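Local coordinates for Cag pathogenicity island protein (Cag10) (Helicobacter pylori 26695, PDB 6IQT) that is a VirB8 homologue of the Cag type IV secretion system, probably an inner-membrane-anchored assembly component that self-associates, at residues Arg96-Val99 with Leu104-Leu107. Sequence-based numbering, arbitrary orientation.
Sequences REKV and LTRL
Glu97 meets the guanidinium of Arg106 at its edge, OE2 lying in the guanidinium plane, while over one face of the Arg96 guanidinium sits CD2 of Leu107. The salt bridge from Arg106 NH1 to Glu97 OE2 spans 2.8 Å and uses the anti lone pair of that oxygen; NH2 adds a weak second bond to the same atom. Carboxylate and guanidinium planes stand almost perpendicular, 89° apart. A turn at chi3 (-53°) swings the Arg106 guanidinium across to Glu97, bringing NH1 to 3.5 Å from Glu97 CB. Arg106 NH2 also forms a salt bridge with Asp52 of the second subunit, and Ile148 of that subunit packs on Glu97. Segments 96-99 and 104-107 are the loop-side ends of strands 84-98 and 105-117, a beta hairpin of the antiparallel sheet in the NTF2-like VirB8 domain. Glu97 and Arg106 are a hydrogen-bonded pair, with Arg106 N to Glu97 O at 2.8 Å and Glu97 N to Arg106 O at 3.0 Å; Val99 N to Leu104 O, also 3.0 Å, is a single bond beyond the last bridge, where the strands run into the loop. On the face carrying Arg96, Lys98, Thr105 and Leu107, Arg96 CB touches Leu107 CD2 at 3.6 Å, and Arg96 NH2 forms a salt bridge with Asp32 of helix 30-43. The Lys98 side chain runs across that of Thr105, nearly perpendicular, its CD 3.6 Å from OG1, and NZ bonds the Ser102 carbonyl.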
# COMPACT_ATOMS: atom_id res chain seq x y z
N ARG A 96 -7.33 -0.84 13.76
CA ARG A 96 -8.28 0.07 13.14
C ARG A 96 -8.17 1.45 13.76
O ARG A 96 -7.88 1.61 14.95
CB ARG A 96 -9.72 -0.44 13.25
CG ARG A 96 -10.23 -0.70 14.67
CD ARG A 96 -11.35 -1.71 14.60
NE ARG A 96 -10.82 -3.06 14.54
CZ ARG A 96 -11.27 -4.03 13.75
NH1 ARG A 96 -12.28 -3.80 12.93
NH2 ARG A 96 -10.70 -5.22 13.78
N GLU A 97 -8.44 2.46 12.94
CA GLU A 97 -8.39 3.84 13.40
C GLU A 97 -9.26 4.68 12.48
O GLU A 97 -9.15 4.58 11.26
CB GLU A 97 -6.95 4.35 13.41
CG GLU A 97 -6.71 5.62 14.21
CD GLU A 97 -5.27 5.75 14.71
OE1 GLU A 97 -5.07 6.11 15.89
OE2 GLU A 97 -4.32 5.52 13.92
N LYS A 98 -10.13 5.50 13.07
CA LYS A 98 -10.88 6.48 12.30
C LYS A 98 -9.94 7.52 11.71
O LYS A 98 -9.04 8.02 12.41
CB LYS A 98 -11.94 7.13 13.18
CG LYS A 98 -12.93 7.98 12.42
CD LYS A 98 -13.88 7.12 11.62
CE LYS A 98 -14.57 7.92 10.53
NZ LYS A 98 -15.33 9.10 11.06
N VAL A 99 -10.10 7.82 10.43
CA VAL A 99 -9.32 8.89 9.79
C VAL A 99 -9.91 10.23 10.22
O VAL A 99 -11.12 10.46 10.09
CB VAL A 99 -9.32 8.74 8.26
CG1 VAL A 99 -8.62 9.92 7.58
CG2 VAL A 99 -8.63 7.44 7.85
N LEU A 104 -13.99 7.98 6.60
CA LEU A 104 -13.32 6.70 6.37
C LEU A 104 -12.66 6.16 7.64
O LEU A 104 -12.29 6.91 8.55
CB LEU A 104 -12.26 6.84 5.26
CG LEU A 104 -12.73 7.36 3.90
CD1 LEU A 104 -11.52 7.64 3.03
CD2 LEU A 104 -13.64 6.32 3.26
N THR A 105 -12.50 4.84 7.67
CA THR A 105 -11.76 4.14 8.71
C THR A 105 -10.60 3.40 8.06
O THR A 105 -10.76 2.81 6.99
CB THR A 105 -12.68 3.14 9.49
OG1 THR A 105 -13.75 3.86 10.09
CG2 THR A 105 -11.91 2.39 10.58
N ARG A 106 -9.43 3.45 8.70
CA ARG A 106 -8.22 2.79 8.23
C ARG A 106 -8.02 1.47 8.96
O ARG A 106 -8.02 1.43 10.19
CB ARG A 106 -7.00 3.70 8.46
CG ARG A 106 -5.70 3.19 7.81
CD ARG A 106 -4.49 3.45 8.70
NE ARG A 106 -4.38 4.83 9.14
CZ ARG A 106 -4.21 5.20 10.41
NH1 ARG A 106 -4.16 4.28 11.36
NH2 ARG A 106 -4.10 6.48 10.72
N LEU A 107 -7.84 0.39 8.21
CA LEU A 107 -7.49 -0.92 8.75
C LEU A 107 -6.05 -1.26 8.35
O LEU A 107 -5.64 -1.00 7.21
CB LEU A 107 -8.46 -1.99 8.23
CG LEU A 107 -9.96 -1.81 8.46
CD1 LEU A 107 -10.74 -2.95 7.79
CD2 LEU A 107 -10.28 -1.77 9.96